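Long-range contacts in catechol 1,2-dioxygenase (Acinetobacter sp., PDB 1DMH), which catalyses the Fe(III)-dependent intradiol cleavage of catechol by O2 to cis,cis-muconate, a step of the beta-ketoadipate pathway, as a homodimer: residues 259-264 with 286-291; 241-246 with 263-268; 135-140 with 189-194; 99-104 with 235-240. One frame throughout, in Å; residues are numbered along the deposited sequence.

Interaction 1 (259-264 with 286-291); sequences EGLVVD and MVFDLK
Val263 places its isopropyl group between Met286 and Phe288, and its two methyls divide the work. CG2, beside the backbone N, meets the Phe288 ring at CD1 (3.7 Å), the two side chains crossing at about a right angle. On the Met286 side the thioether chain, straight to SD and then bent (chi3 72°), folds its methyl CE back to 3.6 Å from Val263 CB. CG1 also rests on the carbonyl O of Val287. The far end of the phenyl ring is met by Leu261, whose CD2 lies 3.8 Å from Phe288 CZ, while Gly260 O sits near the ring plane at its CE1 edge, 3.8 Å away. Polar contact between the backbones goes through one water, which donates to Asp264 O (2.7 Å) and accepts from Val287 N (3.2 Å). One shell out, Ile241 packs on both Val263 and Phe288, and the carbonyl of Phe288 accepts a hydrogen bond from Tyr190 OH, which holds the Phe288 backbone in place. Strands 262-268 and 283-291, antiparallel partners elsewhere, splay apart here, leaving an apolar seam inside the mixed sheet of the intradiol dioxygenase catalytic domain.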
# COMPACT_ATOMS: atom_id res chain seq x y z
N GLU A 259 19.43 21.16 -13.29
CA GLU A 259 20.08 22.25 -14.01
C GLU A 259 20.08 21.87 -15.47
O GLU A 259 20.39 20.73 -15.82
CB GLU A 259 21.52 22.44 -13.54
CG GLU A 259 21.62 23.01 -12.15
CD GLU A 259 23.07 23.19 -11.74
OE1 GLU A 259 23.80 23.90 -12.49
OE2 GLU A 259 23.48 22.63 -10.67
N GLY A 260 19.75 22.83 -16.32
CA GLY A 260 19.70 22.54 -17.73
C GLY A 260 18.28 22.26 -18.15
O GLY A 260 18.01 22.18 -19.34
N LEU A 261 17.36 22.09 -17.20
CA LEU A 261 15.96 21.83 -17.56
C LEU A 261 15.04 22.99 -17.17
O LEU A 261 13.80 22.87 -17.29
CB LEU A 261 15.47 20.53 -16.91
CG LEU A 261 16.21 19.25 -17.29
CD1 LEU A 261 15.56 18.06 -16.57
CD2 LEU A 261 16.20 19.05 -18.81
N VAL A 262 15.62 24.09 -16.71
CA VAL A 262 14.83 25.28 -16.33
C VAL A 262 14.87 26.20 -17.55
O VAL A 262 15.94 26.62 -17.96
CB VAL A 262 15.46 25.99 -15.11
CG1 VAL A 262 14.65 27.22 -14.75
CG2 VAL A 262 15.53 25.02 -13.93
N VAL A 263 13.71 26.51 -18.10
CA VAL A 263 13.63 27.33 -19.31
C VAL A 263 12.80 28.61 -19.12
O VAL A 263 11.74 28.59 -18.50
CB VAL A 263 13.04 26.44 -20.46
CG1 VAL A 263 12.93 27.21 -21.76
CG2 VAL A 263 13.89 25.16 -20.63
N ASP A 264 13.29 29.72 -19.67
CA ASP A 264 12.57 30.99 -19.58
C ASP A 264 11.45 31.06 -20.61
O ASP A 264 11.66 30.74 -21.78
CB ASP A 264 13.47 32.20 -19.87
CG ASP A 264 14.71 32.24 -19.01
OD1 ASP A 264 14.60 32.18 -17.76
OD2 ASP A 264 15.82 32.34 -19.59
N MET A 286 8.90 29.60 -25.61
CA MET A 286 9.94 28.79 -24.98
C MET A 286 10.60 27.97 -26.08
O MET A 286 9.92 27.42 -26.94
CB MET A 286 9.37 27.84 -23.92
CG MET A 286 8.71 28.53 -22.73
SD MET A 286 7.99 27.38 -21.52
CE MET A 286 9.43 26.74 -20.78
N VAL A 287 11.92 27.94 -26.07
CA VAL A 287 12.68 27.17 -27.04
C VAL A 287 13.39 26.10 -26.21
O VAL A 287 13.96 26.41 -25.18
CB VAL A 287 13.76 28.04 -27.74
CG1 VAL A 287 14.51 27.23 -28.79
CG2 VAL A 287 13.12 29.24 -28.38
N PHE A 288 13.32 24.84 -26.62
CA PHE A 288 14.03 23.81 -25.87
C PHE A 288 14.46 22.72 -26.83
O PHE A 288 13.62 22.07 -27.45
CB PHE A 288 13.15 23.20 -24.77
CG PHE A 288 13.90 22.24 -23.87
CD1 PHE A 288 14.99 22.68 -23.13
CD2 PHE A 288 13.55 20.90 -23.81
CE1 PHE A 288 15.74 21.80 -22.34
CE2 PHE A 288 14.30 20.01 -23.02
CZ PHE A 288 15.39 20.48 -22.29
N ASP A 289 15.77 22.56 -26.98
CA ASP A 289 16.33 21.53 -27.86
C ASP A 289 16.69 20.34 -27.00
O ASP A 289 17.08 20.50 -25.83
CB ASP A 289 17.63 21.98 -28.55
CG ASP A 289 17.46 23.21 -29.38
OD1 ASP A 289 16.36 23.44 -29.93
OD2 ASP A 289 18.45 23.93 -29.53
N LEU A 290 16.58 19.15 -27.58
CA LEU A 290 16.92 17.93 -26.88
C LEU A 290 17.94 17.15 -27.69
O LEU A 290 17.84 17.07 -28.91
CB LEU A 290 15.68 17.06 -26.66
CG LEU A 290 14.62 17.74 -25.79
CD1 LEU A 290 13.74 18.54 -26.72
CD2 LEU A 290 13.78 16.72 -25.01
N LYS A 291 18.93 16.59 -26.99
CA LYS A 291 19.97 15.79 -27.64
C LYS A 291 19.86 14.37 -27.10
O LYS A 291 19.81 14.16 -25.87
CB LYS A 291 21.36 16.37 -27.36
CG LYS A 291 22.50 15.63 -28.10
CD LYS A 291 23.85 16.32 -27.85
CE LYS A 291 25.04 15.53 -28.40
NZ LYS A 291 24.99 15.40 -29.87
O HOH W 1 13.05 30.03 -23.99

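Interaction 2 (241-246 with 263-268); sequences INVAGD and VDAVEH
The backbones of 241-246 and 263-268 run parallel, with Val243 bridged to Val263 at a CA-CA distance of 5.4 Å. This is a short parallel pairing in the mixed sheet of the intradiol dioxygenase catalytic domain. Two hydrogen bonds hold it, and both grip Val263. Its N-H points almost straight down the C=O axis of Asn242 (N to O 2.8 Å, N-H...O 172°), whereas its carbonyl O takes the N-H of Ala244 from above the carbonyl plane, 43° out of it, with Ala244 N again 2.8 Å from Val263 O. The chain then leaves the strand: a type II turn from Val243 to Asp246 carries 241-246 away, its closing bond from Asp246 N to Val243 O being weak.

Among the side chains, Ile241 and Val263 cross obliquely, branch to branch, with Ile241 CG2 3.8 Å from Val263 CG2. Ile241 holds CG1 in the crowded position between backbone N and carbonyl carbon (chi1 53°), which leaves CG2 beside the N. Val243 and Ala265 meet more loosely, through CG1 and CB. Asn242 turns its amide from 263-268 and packs on Pro222; its side chain lies about 4 Å from that of the iron ligand His224, which places Asn242 in a second shell, its side chain about 9 Å from the iron. Beyond the bridge a water takes over the link, donating to Ala244 O and accepting from Ala265 N. Close by, the carboxylate of Asp264 bends back so that OD1 lies 3.2 Å from the methyl CB of Ala244.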
# COMPACT_ATOMS: atom_id res chain seq x y z
N ILE A 241 10.71 20.05 -18.67
CA ILE A 241 11.29 21.38 -18.51
C ILE A 241 10.46 22.13 -17.49
O ILE A 241 9.26 21.90 -17.37
CB ILE A 241 11.40 22.19 -19.83
CG1 ILE A 241 10.06 22.27 -20.55
CG2 ILE A 241 12.50 21.58 -20.67
CD1 ILE A 241 10.10 23.05 -21.87
N ASN A 242 11.15 22.98 -16.73
CA ASN A 242 10.57 23.80 -15.68
C ASN A 242 10.46 25.22 -16.17
O ASN A 242 11.40 25.75 -16.77
CB ASN A 242 11.48 23.80 -14.46
CG ASN A 242 11.40 22.54 -13.71
OD1 ASN A 242 10.43 22.33 -12.99
ND2 ASN A 242 12.39 21.66 -13.87
N VAL A 243 9.32 25.85 -15.90
CA VAL A 243 9.15 27.24 -16.32
C VAL A 243 9.96 28.10 -15.32
O VAL A 243 9.71 28.06 -14.11
CB VAL A 243 7.65 27.63 -16.33
CG1 VAL A 243 7.50 29.10 -16.67
CG2 VAL A 243 6.89 26.76 -17.34
N ALA A 244 10.93 28.84 -15.84
CA ALA A 244 11.76 29.67 -14.96
C ALA A 244 10.91 30.69 -14.17
O ALA A 244 9.90 31.20 -14.64
CB ALA A 244 12.87 30.38 -15.79
N GLY A 245 11.33 30.94 -12.93
CA GLY A 245 10.63 31.91 -12.10
C GLY A 245 9.61 31.30 -11.17
O GLY A 245 9.15 31.98 -10.25
N ASP A 246 9.23 30.04 -11.38
CA ASP A 246 8.23 29.42 -10.54
C ASP A 246 8.78 29.35 -9.11
O ASP A 246 9.96 29.08 -8.91
CB ASP A 246 7.89 28.03 -11.06
CG ASP A 246 6.71 27.42 -10.34
OD1 ASP A 246 6.85 27.13 -9.14
OD2 ASP A 246 5.64 27.23 -10.96
N VAL A 263 13.71 26.51 -18.10
CA VAL A 263 13.63 27.33 -19.31
C VAL A 263 12.80 28.61 -19.12
O VAL A 263 11.74 28.59 -18.50
CB VAL A 263 13.04 26.44 -20.46
CG1 VAL A 263 12.93 27.21 -21.76
CG2 VAL A 263 13.89 25.16 -20.63
N ASP A 264 13.29 29.72 -19.67
CA ASP A 264 12.57 30.99 -19.58
C ASP A 264 11.45 31.06 -20.61
O ASP A 264 11.66 30.74 -21.78
CB ASP A 264 13.47 32.20 -19.87
CG ASP A 264 14.71 32.24 -19.01
OD1 ASP A 264 14.60 32.18 -17.76
OD2 ASP A 264 15.82 32.34 -19.59
N ALA A 265 10.28 31.50 -20.19
CA ALA A 265 9.17 31.68 -21.12
C ALA A 265 9.17 33.19 -21.41
O ALA A 265 8.79 33.99 -20.56
CB ALA A 265 7.85 31.29 -20.47
N VAL A 266 9.64 33.56 -22.59
CA VAL A 266 9.70 34.96 -23.00
C VAL A 266 8.33 35.50 -23.43
O VAL A 266 7.64 34.89 -24.25
CB VAL A 266 10.67 35.13 -24.17
CG1 VAL A 266 10.63 36.54 -24.70
CG2 VAL A 266 12.06 34.74 -23.72
N GLU A 267 7.93 36.65 -22.89
CA GLU A 267 6.64 37.24 -23.23
C GLU A 267 6.71 38.22 -24.39
O GLU A 267 7.55 39.13 -24.40
CB GLU A 267 6.04 37.95 -22.01
CG GLU A 267 5.74 37.02 -20.86
CD GLU A 267 4.52 36.14 -21.12
OE1 GLU A 267 3.82 36.34 -22.14
OE2 GLU A 267 4.25 35.25 -20.27
N HIS A 268 5.83 38.04 -25.35
CA HIS A 268 5.77 38.90 -26.52
C HIS A 268 4.46 39.65 -26.51
O HIS A 268 3.40 39.04 -26.31
CB HIS A 268 5.89 38.06 -27.78
CG HIS A 268 7.21 37.38 -27.92
ND1 HIS A 268 8.35 38.05 -28.30
CD2 HIS A 268 7.60 36.12 -27.64
CE1 HIS A 268 9.38 37.23 -28.26
NE2 HIS A 268 8.95 36.05 -27.85
O HOH W 2 9.93 32.16 -17.24

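Interaction 3 (135-140 with 189-194); sequences ILHGTI and QYRVRT
Strands 135-140 and 189-194 run antiparallel, their axes 4.7 Å apart at closest approach, and the two faces of the pair differ sharply. Four backbone bonds join them in two reciprocal pairs, Leu136 with Val192 and Gly138 with Tyr190; the former is the tighter, with Val192 N 2.8 Å from Leu136 O.

The dense side is the face of Leu136, Tyr190 and Val192. Tyr190 carries CG in the crowded position between backbone N and carbonyl carbon (chi1 70°), which lays its ring over the neighbouring strand with Gly138 N 3.4 Å above the ring plane, offset toward the rim. The ring leaves no room for a side chain at Gly138: CE1 is 3.4 Å from Gly138 CA. Its buried OH bonds to Phe288 O and to Tyr227 OH, fixing the ring's far end. Leu136 and Val192 lie side by side, CB to CG2 3.7 Å.

The face of Ile135, His137, Thr139, Gln189 and Arg191 is more polar and more open. Arg191, extended as far as NE, runs alongside His137, CG to His137 CB 3.8 Å, and then turns its guanidinium (chi4 95°) over Ile135, whose CG2 sits 3.2 Å above that plane, offset toward the rim. The polar ends bond outside the pair, Arg191 NH2 to Asn277 OD1 and His137 NE2 to Glu285 OE2. The loose end is where exposed Gln189 offers NE2 to Thr139 OG1 in a weak bond of 3.4 Å.

Strand 283-291 pairs with the other edge of 133-141, while Ile155 of strand 152-157 and Ile182 of strand 179-183 pack against the Tyr190 face, as in a beta-sandwich.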
# COMPACT_ATOMS: atom_id res chain seq x y z
N ILE A 135 4.02 29.23 -27.34
CA ILE A 135 4.56 28.64 -28.59
C ILE A 135 5.82 27.94 -28.07
O ILE A 135 6.73 28.61 -27.56
CB ILE A 135 5.00 29.74 -29.64
CG1 ILE A 135 3.80 30.59 -30.05
CG2 ILE A 135 5.66 29.10 -30.87
CD1 ILE A 135 2.67 29.81 -30.62
N LEU A 136 5.88 26.62 -28.16
CA LEU A 136 7.03 25.88 -27.65
C LEU A 136 7.66 25.18 -28.85
O LEU A 136 6.99 24.48 -29.60
CB LEU A 136 6.56 24.84 -26.64
CG LEU A 136 7.42 24.15 -25.58
CD1 LEU A 136 6.89 22.73 -25.49
CD2 LEU A 136 8.90 24.17 -25.86
N HIS A 137 8.95 25.38 -29.05
CA HIS A 137 9.59 24.76 -30.18
C HIS A 137 11.05 24.46 -29.91
O HIS A 137 11.65 24.95 -28.95
CB HIS A 137 9.41 25.66 -31.41
CG HIS A 137 10.00 27.03 -31.25
ND1 HIS A 137 11.29 27.34 -31.64
CD2 HIS A 137 9.50 28.17 -30.70
CE1 HIS A 137 11.55 28.60 -31.34
NE2 HIS A 137 10.48 29.12 -30.77
N GLY A 138 11.63 23.62 -30.75
CA GLY A 138 13.02 23.28 -30.58
C GLY A 138 13.47 22.33 -31.65
O GLY A 138 12.72 22.03 -32.58
N THR A 139 14.69 21.86 -31.51
CA THR A 139 15.26 20.93 -32.47
C THR A 139 15.69 19.68 -31.72
O THR A 139 16.11 19.76 -30.57
CB THR A 139 16.53 21.53 -33.16
OG1 THR A 139 16.17 22.73 -33.87
CG2 THR A 139 17.16 20.51 -34.12
N ILE A 140 15.57 18.52 -32.36
CA ILE A 140 16.02 17.29 -31.73
C ILE A 140 17.35 16.92 -32.40
O ILE A 140 17.43 16.87 -33.62
CB ILE A 140 15.02 16.13 -31.95
CG1 ILE A 140 13.66 16.49 -31.34
CG2 ILE A 140 15.59 14.83 -31.36
CD1 ILE A 140 13.73 16.80 -29.83
N GLN A 189 13.00 19.58 -36.35
CA GLN A 189 12.28 20.48 -35.47
C GLN A 189 10.85 20.08 -35.10
O GLN A 189 10.18 19.34 -35.82
CB GLN A 189 12.30 21.89 -36.07
CG GLN A 189 13.70 22.46 -36.19
CD GLN A 189 13.72 23.91 -36.66
OE1 GLN A 189 13.11 24.26 -37.67
NE2 GLN A 189 14.44 24.76 -35.93
N TYR A 190 10.40 20.57 -33.95
CA TYR A 190 9.04 20.33 -33.48
C TYR A 190 8.55 21.70 -33.04
O TYR A 190 9.34 22.54 -32.61
CB TYR A 190 9.01 19.33 -32.31
CG TYR A 190 9.57 19.87 -31.00
CD1 TYR A 190 10.94 19.84 -30.74
CD2 TYR A 190 8.74 20.46 -30.06
CE1 TYR A 190 11.47 20.38 -29.56
CE2 TYR A 190 9.26 21.00 -28.88
CZ TYR A 190 10.62 20.96 -28.63
OH TYR A 190 11.14 21.51 -27.48
N ARG A 191 7.27 21.94 -33.17
CA ARG A 191 6.74 23.21 -32.75
C ARG A 191 5.32 22.98 -32.33
O ARG A 191 4.56 22.30 -33.03
CB ARG A 191 6.81 24.20 -33.91
CG ARG A 191 6.24 25.57 -33.59
CD ARG A 191 6.34 26.45 -34.82
NE ARG A 191 5.53 27.66 -34.71
CZ ARG A 191 5.98 28.85 -34.29
NH1 ARG A 191 7.27 28.99 -33.96
NH2 ARG A 191 5.14 29.89 -34.22
N VAL A 192 4.94 23.50 -31.17
CA VAL A 192 3.57 23.33 -30.76
C VAL A 192 3.01 24.62 -30.24
O VAL A 192 3.76 25.48 -29.78
CB VAL A 192 3.39 22.29 -29.63
CG1 VAL A 192 3.80 20.97 -30.11
CG2 VAL A 192 4.21 22.67 -28.41
N ARG A 193 1.70 24.75 -30.36
CA ARG A 193 1.01 25.89 -29.81
C ARG A 193 0.16 25.28 -28.67
O ARG A 193 -0.59 24.32 -28.88
CB ARG A 193 0.11 26.57 -30.85
CG ARG A 193 -0.84 27.54 -30.18
CD ARG A 193 -1.70 28.34 -31.14
NE ARG A 193 -2.70 29.04 -30.35
CZ ARG A 193 -3.52 29.98 -30.82
NH1 ARG A 193 -3.45 30.32 -32.09
NH2 ARG A 193 -4.38 30.57 -30.01
N THR A 194 0.31 25.80 -27.45
CA THR A 194 -0.46 25.29 -26.33
C THR A 194 -0.65 26.45 -25.33
O THR A 194 -0.70 27.61 -25.76
CB THR A 194 0.26 24.09 -25.69
OG1 THR A 194 -0.58 23.51 -24.69
CG2 THR A 194 1.59 24.51 -25.07

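Interaction 4 (99-104 with 235-240); sequences NATPRT and RKLTTQ
Asn99 and Arg235 meet flat groups edge-on, their amide and guanidinium planes only 3° apart: Asn99 OD1 lies in the guanidinium plane 3.1 Å from Arg235 NH2, at too poor an angle for a hydrogen bond. The guanidinium of Arg103 stands almost upright to that of Arg235, at 83°, with the two NH2 atoms 4.1 Å apart. Such close like charges are probably balanced by helix 80-94, where Asp92 gathers all three side chains, accepting a hydrogen bond from Asn99 ND2 and forming salt bridges to both arginines; Asp89 adds another to Arg103. Farther along, Thr101 and Leu237 cross at about a right angle, CG2 to CD1 3.9 Å. Thr239 holds OG1 anti to its backbone N (chi1 -169°), which aims the hydroxyl, as donor, nearly along the C=O axis of Pro102, 2.8 Å from Pro102 O. Next to it, Thr104 N reaches Thr238 O at 3.1 Å from above the carbonyl plane. Thr104 CG2 presses on Gln240 CG at 3.6 Å. Gln240 packs on His224 and His226, its side chain about 5 Å from the bound 4-methylcatechol and the iron. The loop leaving helix 80-94 is thus fastened along a strand bordering the Fe(III) site of an intradiol dioxygenase.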
# COMPACT_ATOMS: atom_id res chain seq x y z
N ASN A 99 25.26 12.19 -20.97
CA ASN A 99 23.85 12.55 -21.24
C ASN A 99 23.68 14.06 -21.48
O ASN A 99 23.54 14.83 -20.51
CB ASN A 99 22.93 12.15 -20.07
CG ASN A 99 22.78 10.64 -19.91
OD1 ASN A 99 22.32 9.95 -20.82
ND2 ASN A 99 23.17 10.13 -18.75
N ALA A 100 23.68 14.48 -22.75
CA ALA A 100 23.54 15.89 -23.09
C ALA A 100 22.28 16.47 -22.45
O ALA A 100 22.37 17.44 -21.70
CB ALA A 100 23.51 16.07 -24.59
N THR A 101 21.12 15.91 -22.74
CA THR A 101 19.89 16.40 -22.12
C THR A 101 19.64 15.46 -20.95
O THR A 101 19.41 14.28 -21.15
CB THR A 101 18.69 16.35 -23.08
OG1 THR A 101 18.91 17.25 -24.18
CG2 THR A 101 17.42 16.75 -22.36
N PRO A 102 19.65 15.98 -19.71
CA PRO A 102 19.44 15.25 -18.46
C PRO A 102 18.09 14.57 -18.40
O PRO A 102 17.10 15.15 -18.80
CB PRO A 102 19.51 16.35 -17.39
CG PRO A 102 20.34 17.42 -18.04
CD PRO A 102 19.75 17.42 -19.41
N ARG A 103 18.06 13.34 -17.88
CA ARG A 103 16.79 12.64 -17.73
C ARG A 103 16.16 13.13 -16.44
O ARG A 103 16.84 13.70 -15.59
CB ARG A 103 17.01 11.12 -17.56
CG ARG A 103 17.91 10.76 -16.37
CD ARG A 103 17.76 9.30 -15.97
NE ARG A 103 17.99 8.37 -17.07
CZ ARG A 103 19.18 8.04 -17.56
NH1 ARG A 103 20.28 8.55 -17.02
NH2 ARG A 103 19.27 7.18 -18.57
N THR A 104 14.85 12.97 -16.30
CA THR A 104 14.24 13.25 -15.01
C THR A 104 12.96 12.42 -14.95
O THR A 104 12.67 11.70 -15.90
CB THR A 104 14.04 14.78 -14.65
OG1 THR A 104 13.80 14.85 -13.23
CG2 THR A 104 12.87 15.42 -15.37
N ARG A 235 18.36 5.77 -27.52
CA ARG A 235 17.59 5.35 -26.35
C ARG A 235 16.43 6.33 -26.18
O ARG A 235 16.49 7.48 -26.64
CB ARG A 235 18.48 5.36 -25.09
CG ARG A 235 19.72 4.46 -25.20
CD ARG A 235 20.46 4.34 -23.87
NE ARG A 235 20.89 5.64 -23.37
CZ ARG A 235 21.46 5.84 -22.18
NH1 ARG A 235 21.68 4.81 -21.35
NH2 ARG A 235 21.81 7.07 -21.82
N LYS A 236 15.36 5.88 -25.54
CA LYS A 236 14.20 6.74 -25.33
C LYS A 236 14.52 7.70 -24.18
O LYS A 236 14.96 7.29 -23.09
CB LYS A 236 12.98 5.90 -25.00
CG LYS A 236 11.73 6.68 -24.92
CD LYS A 236 10.62 5.71 -24.58
CE LYS A 236 9.27 6.39 -24.65
NZ LYS A 236 8.18 5.36 -24.59
N LEU A 237 14.33 8.99 -24.44
CA LEU A 237 14.62 10.03 -23.45
C LEU A 237 13.36 10.40 -22.69
O LEU A 237 12.32 10.63 -23.29
CB LEU A 237 15.13 11.32 -24.14
CG LEU A 237 16.03 12.39 -23.49
CD1 LEU A 237 15.69 13.70 -24.12
CD2 LEU A 237 15.93 12.41 -22.00
N THR A 238 13.45 10.45 -21.37
CA THR A 238 12.33 10.88 -20.54
C THR A 238 12.85 12.11 -19.80
O THR A 238 13.88 12.03 -19.14
CB THR A 238 11.91 9.82 -19.49
OG1 THR A 238 11.42 8.66 -20.17
CG2 THR A 238 10.81 10.38 -18.53
N THR A 239 12.16 13.24 -19.92
CA THR A 239 12.64 14.42 -19.22
C THR A 239 11.51 15.43 -19.10
O THR A 239 10.35 15.12 -19.40
CB THR A 239 13.89 15.04 -19.97
OG1 THR A 239 14.50 16.02 -19.14
CG2 THR A 239 13.48 15.71 -21.28
N GLN A 240 11.81 16.63 -18.62
CA GLN A 240 10.76 17.64 -18.53
C GLN A 240 11.45 18.98 -18.45
O GLN A 240 12.67 19.04 -18.22
CB GLN A 240 9.92 17.44 -17.28
CG GLN A 240 10.54 18.10 -16.09
CD GLN A 240 9.74 17.98 -14.80
OE1 GLN A 240 10.02 18.72 -13.83
NE2 GLN A 240 8.78 17.05 -14.75

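Overall arrangement
All four contacts reach one mixed sheet, in which 189-195, 133-141, 283-291, 262-268 and 237-243 are successive neighbours. Interactions 1 and 2 share Val263 and Asp264 of strand 262-268, which pairs with 237-243 through backbone bonds in interaction 2 but meets 286-291 in interaction 1 through apolar packing and a water. Strand 237-243 also serves interaction 4, where threonine and arginine chemistry fastens the loop that follows helix 80-94; this is the most buried of the four, while the other three are partly buried. Interaction 3 is a regular antiparallel ladder, joined to interaction 1 by Asp289 OD1 and Thr139 N. Thr101 OG1 likewise bonds to Lys291 N, linking interaction 4 to strand 283-291.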